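Local coordinates for protein acetyl-xylan esterase (Streptomyces lividans, PDB 2CC0) that probably removes acetyl groups from xylan, as a metal-ion-dependent family 4 carbohydrate esterase of plant cell wall breakdown, at residues 95-107 with 113-125. Sequence-based numbering, arbitrary orientation.
Sequences TPKLFRPPYGETN and VEAKYGLTEVIWD. With ACT (acetate ion), chain D.
Phe-99 CB packs against Leu-119 CB at 3.9 Å, and Leu-98 CD2 meets Val-122 CG2 on the other face of the strand pair; this buried part is the close-packed one. Strands 98-99 and 120-121 run parallel, joined through helix 108-116 as a beta-alpha-beta unit: Phe-99 N donates to Thr-120 O, and Phe-99 O takes Val-122 N. A chi1 of 170° swings the Phe-99 ring away from its own N and toward that helix, where Glu-114 OE2 meets the ring edge at CD2, 3.4 Å away. On the same face Glu-121, stretched out fully, has OE1 gripped on its syn side by Thr-106 OG1 at 2.7 Å, while OE2 makes a salt bridge to Arg-111. Glu-114 OE2 lies 2.5 Å from Glu-121 OE1, so one of the two acids probably keeps a proton.

The Lys-97 end, by contrast, is looser and faces solvent. In one of its two conformers the chain bends at chi2 and chi3 to bring NZ onto a lone pair of Gly-118 O (2.8 Å); a water accepts from NZ, within hydrogen-bonding distance of Pro-96 O and Tyr-117 O. Gly-118 closes the helix in a Schellman motif.

At the other end Arg-100 turns at chi3 (-81°) so that NE reaches Val-122 O and NH2 meets Ile-123 O at 2.8 Å; Trp-124 CE3 lies over one guanidinium face, and NH1 forms a salt bridge with Asp-12, next to the zinc ligand Asp-13. A methionine in its place would probably leave Asp-12 and both carbonyls without their charged donor. Trp-124 CZ3 touches the acetate methyl at 3.4 Å while Tyr-103 N donates to an acetate oxygen, consistent with an acetyl-binding position. The Arg-100 carbonyl, bonded to ND1 of His-62, probably steadies that zinc ligand.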
loop_
_atom_site.group_PDB
_atom_site.type_symbol
_atom_site.label_atom_id
_atom_site.label_comp_id
_atom_site.label_asym_id
_atom_site.label_seq_id
_atom_site.Cartn_x
_atom_site.Cartn_y
_atom_site.Cartn_z
ATOM N N THR A 95 -2.315 -15.427 -14.978
ATOM C CA THR A 95 -2.711 -14.080 -15.336
ATOM C C THR A 95 -2.426 -13.197 -14.120
ATOM O O THR A 95 -3.073 -13.344 -13.075
ATOM C CB THR A 95 -4.210 -14.034 -15.695
ATOM O OG1 THR A 95 -4.410 -14.834 -16.867
ATOM C CG2 THR A 95 -4.668 -12.606 -16.004
ATOM N N PRO A 96 -1.426 -12.311 -14.231
ATOM C CA PRO A 96 -1.080 -11.495 -13.043
ATOM C C PRO A 96 -2.224 -10.677 -12.447
ATOM O O PRO A 96 -3.105 -10.194 -13.163
ATOM C CB PRO A 96 0.014 -10.542 -13.563
ATOM C CG PRO A 96 0.634 -11.282 -14.724
ATOM C CD PRO A 96 -0.550 -12.029 -15.378
ATOM N N LYS A 97 -2.181 -10.543 -11.120
ATOM C CA LYS A 97 -3.084 -9.638 -10.414
ATOM C C LYS A 97 -2.375 -8.415 -9.874
ATOM O O LYS A 97 -3.036 -7.506 -9.357
ATOM C CB LYS A 97 -3.815 -10.353 -9.253
ATOM C CG LYS A 97 -4.775 -11.490 -9.668
ATOM C CD LYS A 97 -5.854 -11.061 -10.630
ATOM C CE LYS A 97 -6.770 -10.002 -10.056
ATOM N NZ LYS A 97 -7.780 -9.495 -11.025
ATOM N N LEU A 98 -1.042 -8.381 -10.019
ATOM C CA LEU A 98 -0.206 -7.279 -9.501
ATOM C C LEU A 98 0.597 -6.615 -10.612
ATOM O O LEU A 98 1.079 -7.286 -11.529
ATOM C CB LEU A 98 0.787 -7.801 -8.460
ATOM C CG LEU A 98 0.196 -8.631 -7.309
ATOM C CD1 LEU A 98 1.322 -9.152 -6.455
ATOM C CD2 LEU A 98 -0.834 -7.817 -6.496
ATOM N N PHE A 99 0.756 -5.295 -10.514
ATOM C CA PHE A 99 1.514 -4.538 -11.499
ATOM C C PHE A 99 2.419 -3.565 -10.779
ATOM O O PHE A 99 1.967 -2.844 -9.883
ATOM C CB PHE A 99 0.538 -3.757 -12.402
ATOM C CG PHE A 99 1.229 -2.753 -13.315
ATOM C CD1 PHE A 99 1.927 -3.186 -14.445
ATOM C CD2 PHE A 99 1.202 -1.378 -13.011
ATOM C CE1 PHE A 99 2.580 -2.246 -15.264
ATOM C CE2 PHE A 99 1.853 -0.433 -13.811
ATOM C CZ PHE A 99 2.548 -0.874 -14.959
ATOM N N ARG A 100 3.695 -3.530 -11.165
ATOM C CA ARG A 100 4.595 -2.510 -10.605
ATOM C C ARG A 100 4.984 -1.559 -11.726
ATOM O O ARG A 100 5.547 -1.999 -12.747
ATOM C CB ARG A 100 5.849 -3.140 -9.978
ATOM C CG ARG A 100 6.847 -2.093 -9.476
ATOM C CD ARG A 100 7.928 -2.804 -8.710
ATOM N NE ARG A 100 7.513 -3.109 -7.334
ATOM C CZ ARG A 100 8.113 -4.036 -6.583
ATOM N NH1 ARG A 100 9.096 -4.771 -7.110
ATOM N NH2 ARG A 100 7.718 -4.234 -5.337
ATOM N N PRO A 101 4.678 -0.258 -11.569
ATOM C CA PRO A 101 5.043 0.666 -12.638
ATOM C C PRO A 101 6.574 0.753 -12.731
ATOM O O PRO A 101 7.262 0.829 -11.703
ATOM C CB PRO A 101 4.513 2.020 -12.135
ATOM C CG PRO A 101 3.497 1.697 -11.084
ATOM C CD PRO A 101 4.030 0.430 -10.433
ATOM N N PRO A 102 7.115 0.745 -13.959
ATOM C CA PRO A 102 8.539 1.059 -14.087
ATOM C C PRO A 102 8.867 2.381 -13.363
ATOM O O PRO A 102 8.121 3.367 -13.478
ATOM C CB PRO A 102 8.711 1.211 -15.606
ATOM C CG PRO A 102 7.665 0.281 -16.211
ATOM C CD PRO A 102 6.485 0.401 -15.251
ATOM N N TYR A 103 9.970 2.393 -12.621
ATOM C CA TYR A 103 10.489 3.615 -11.908
ATOM C C TYR A 103 9.560 4.035 -10.778
ATOM O O TYR A 103 9.751 5.106 -10.212
ATOM C CB TYR A 103 10.687 4.809 -12.866
ATOM C CG TYR A 103 11.437 4.403 -14.118
ATOM C CD1 TYR A 103 12.815 4.155 -14.075
ATOM C CD2 TYR A 103 10.764 4.195 -15.315
ATOM C CE1 TYR A 103 13.505 3.748 -15.226
ATOM C CE2 TYR A 103 11.445 3.790 -16.485
ATOM C CZ TYR A 103 12.818 3.562 -16.424
ATOM O OH TYR A 103 13.483 3.149 -17.564
ATOM N N GLY A 104 8.527 3.230 -10.485
ATOM C CA GLY A 104 7.534 3.599 -9.463
ATOM C C GLY A 104 6.637 4.765 -9.879
ATOM O O GLY A 104 5.908 5.300 -9.046
ATOM N N GLU A 105 6.713 5.159 -11.155
ATOM C CA GLU A 105 6.053 6.369 -11.650
ATOM C C GLU A 105 4.637 6.064 -12.084
ATOM O O GLU A 105 4.395 5.226 -12.980
ATOM C CB GLU A 105 6.850 7.002 -12.808
ATOM C CG GLU A 105 8.186 7.566 -12.318
ATOM C CD GLU A 105 9.195 7.894 -13.429
ATOM O OE1 GLU A 105 8.948 7.576 -14.610
ATOM O OE2 GLU A 105 10.266 8.464 -13.077
ATOM N N THR A 106 3.701 6.789 -11.480
ATOM C CA THR A 106 2.279 6.535 -11.739
ATOM C C THR A 106 1.462 7.832 -11.873
ATOM O O THR A 106 1.921 8.901 -11.493
ATOM C CB THR A 106 1.703 5.581 -10.652
ATOM O OG1 THR A 106 0.340 5.250 -10.944
ATOM C CG2 THR A 106 1.797 6.184 -9.271
ATOM N N ASN A 107 0.272 7.704 -12.454
ATOM C CA ASN A 107 -0.716 8.787 -12.492
ATOM C C ASN A 107 -2.114 8.207 -12.640
ATOM O O ASN A 107 -2.280 6.977 -12.697
ATOM C CB ASN A 107 -0.381 9.840 -13.578
ATOM C CG ASN A 107 -0.474 9.292 -14.997
ATOM O OD1 ASN A 107 -1.120 8.264 -15.254
ATOM N ND2 ASN A 107 0.160 10.004 -15.945
ATOM N N VAL A 113 -5.883 2.256 -16.373
ATOM C CA VAL A 113 -5.484 1.115 -17.175
ATOM C C VAL A 113 -5.264 -0.115 -16.285
ATOM O O VAL A 113 -5.726 -1.187 -16.622
ATOM C CB VAL A 113 -4.244 1.395 -18.069
ATOM C CG1 VAL A 113 -3.885 0.141 -18.869
ATOM C CG2 VAL A 113 -4.523 2.595 -19.001
ATOM N N GLU A 114 -4.580 0.057 -15.147
ATOM C CA GLU A 114 -4.432 -1.043 -14.190
ATOM C C GLU A 114 -5.793 -1.636 -13.833
ATOM O O GLU A 114 -5.963 -2.862 -13.851
ATOM C CB GLU A 114 -3.775 -0.564 -12.895
ATOM C CG GLU A 114 -2.331 -0.121 -13.050
ATOM C CD GLU A 114 -1.855 0.762 -11.894
ATOM O OE1 GLU A 114 -2.631 1.014 -10.936
ATOM O OE2 GLU A 114 -0.674 1.174 -11.918
ATOM N N ALA A 115 -6.765 -0.772 -13.518
ATOM C CA ALA A 115 -8.102 -1.227 -13.089
ATOM C C ALA A 115 -8.790 -2.017 -14.205
ATOM O O ALA A 115 -9.417 -3.050 -13.939
ATOM C CB ALA A 115 -8.964 -0.038 -12.675
ATOM N N LYS A 116 -8.649 -1.545 -15.452
ATOM C CA LYS A 116 -9.228 -2.238 -16.604
ATOM C C LYS A 116 -8.808 -3.718 -16.626
ATOM O O LYS A 116 -9.614 -4.598 -16.937
ATOM C CB LYS A 116 -8.781 -1.553 -17.902
ATOM C CG LYS A 116 -9.295 -2.241 -19.173
ATOM C CD LYS A 116 -8.917 -1.496 -20.448
ATOM C CE LYS A 116 -9.201 -2.378 -21.663
ATOM N NZ LYS A 116 -8.769 -1.647 -22.890
ATOM N N TYR A 117 -7.535 -3.978 -16.303
ATOM C CA TYR A 117 -6.942 -5.325 -16.378
ATOM C C TYR A 117 -6.958 -6.074 -15.047
ATOM O O TYR A 117 -6.358 -7.155 -14.925
ATOM C CB TYR A 117 -5.528 -5.262 -17.001
ATOM C CG TYR A 117 -5.650 -4.931 -18.480
ATOM C CD1 TYR A 117 -5.987 -5.922 -19.403
ATOM C CD2 TYR A 117 -5.534 -3.615 -18.937
ATOM C CE1 TYR A 117 -6.163 -5.618 -20.759
ATOM C CE2 TYR A 117 -5.690 -3.297 -20.301
ATOM C CZ TYR A 117 -6.037 -4.306 -21.202
ATOM O OH TYR A 117 -6.231 -4.023 -22.545
ATOM N N GLY A 118 -7.653 -5.499 -14.055
ATOM C CA GLY A 118 -7.754 -6.113 -12.738
ATOM C C GLY A 118 -6.441 -6.216 -11.991
ATOM O O GLY A 118 -6.229 -7.176 -11.225
ATOM N N LEU A 119 -5.569 -5.228 -12.202
ATOM C CA LEU A 119 -4.242 -5.203 -11.579
ATOM C C LEU A 119 -4.185 -4.250 -10.377
ATOM O O LEU A 119 -4.619 -3.111 -10.458
ATOM C CB LEU A 119 -3.200 -4.754 -12.619
ATOM C CG LEU A 119 -2.972 -5.759 -13.749
ATOM C CD1 LEU A 119 -2.278 -5.066 -14.927
ATOM C CD2 LEU A 119 -2.134 -6.986 -13.317
ATOM N N THR A 120 -3.610 -4.733 -9.286
ATOM C CA THR A 120 -3.304 -3.893 -8.126
ATOM C C THR A 120 -1.911 -3.306 -8.296
ATOM O O THR A 120 -0.970 -4.049 -8.553
ATOM C CB THR A 120 -3.372 -4.765 -6.872
ATOM O OG1 THR A 120 -4.724 -5.240 -6.771
ATOM C CG2 THR A 120 -3.020 -3.972 -5.597
ATOM N N GLU A 121 -1.770 -1.986 -8.118
ATOM C CA GLU A 121 -0.442 -1.360 -8.223
ATOM C C GLU A 121 0.371 -1.671 -6.984
ATOM O O GLU A 121 -0.120 -1.528 -5.854
ATOM C CB GLU A 121 -0.597 0.158 -8.382
ATOM C CG GLU A 121 0.673 0.916 -8.673
ATOM C CD GLU A 121 0.334 2.372 -8.892
ATOM O OE1 GLU A 121 0.029 2.747 -10.051
ATOM O OE2 GLU A 121 0.353 3.115 -7.891
ATOM N N VAL A 122 1.627 -2.045 -7.196
ATOM C CA VAL A 122 2.528 -2.391 -6.109
ATOM C C VAL A 122 3.815 -1.609 -6.285
ATOM O O VAL A 122 4.569 -1.838 -7.235
ATOM C CB VAL A 122 2.843 -3.900 -6.102
ATOM C CG1 VAL A 122 3.861 -4.221 -4.996
ATOM C CG2 VAL A 122 1.548 -4.713 -5.906
ATOM N N ILE A 123 4.042 -0.657 -5.383
ATOM C CA ILE A 123 5.291 0.090 -5.322
ATOM C C ILE A 123 6.229 -0.686 -4.391
ATOM O O ILE A 123 6.491 -1.851 -4.611
ATOM C CB ILE A 123 5.049 1.581 -4.886
ATOM C CG1 ILE A 123 3.861 2.177 -5.656
ATOM C CG2 ILE A 123 6.303 2.431 -5.124
ATOM C CD1 ILE A 123 4.092 2.283 -7.200
ATOM N N TRP A 124 6.697 -0.061 -3.320
ATOM C CA TRP A 124 7.542 -0.761 -2.341
ATOM C C TRP A 124 7.642 0.117 -1.091
ATOM O O TRP A 124 7.308 1.316 -1.122
ATOM C CB TRP A 124 8.958 -1.088 -2.883
ATOM C CG TRP A 124 9.646 0.103 -3.435
ATOM C CD1 TRP A 124 10.364 1.040 -2.728
ATOM C CD2 TRP A 124 9.662 0.527 -4.804
ATOM N NE1 TRP A 124 10.821 2.026 -3.577
ATOM C CE2 TRP A 124 10.412 1.734 -4.856
ATOM C CE3 TRP A 124 9.118 0.007 -6.001
ATOM C CZ2 TRP A 124 10.632 2.436 -6.059
ATOM C CZ3 TRP A 124 9.324 0.722 -7.204
ATOM C CH2 TRP A 124 10.084 1.916 -7.210
ATOM N N ASP A 125 8.062 -0.509 0.002
ATOM C CA ASP A 125 8.344 0.185 1.264
ATOM C C ASP A 125 9.845 0.494 1.384
ATOM O O ASP A 125 10.247 1.528 1.944
ATOM C CB ASP A 125 7.879 -0.684 2.445
ATOM C CG ASP A 125 6.373 -0.853 2.444
ATOM O OD1 ASP A 125 5.700 0.127 2.858
ATOM O OD2 ASP A 125 5.847 -1.908 1.997
HETATM C C ACT D . 11.303 -0.710 -11.297
HETATM O O ACT D . 11.513 0.030 -12.288
HETATM O OXT ACT D . 11.950 -1.794 -11.221
HETATM C CH3 ACT D . 10.306 -0.313 -10.250
HETATM O O HOH W 1 -5.753 -9.599 -13.543
#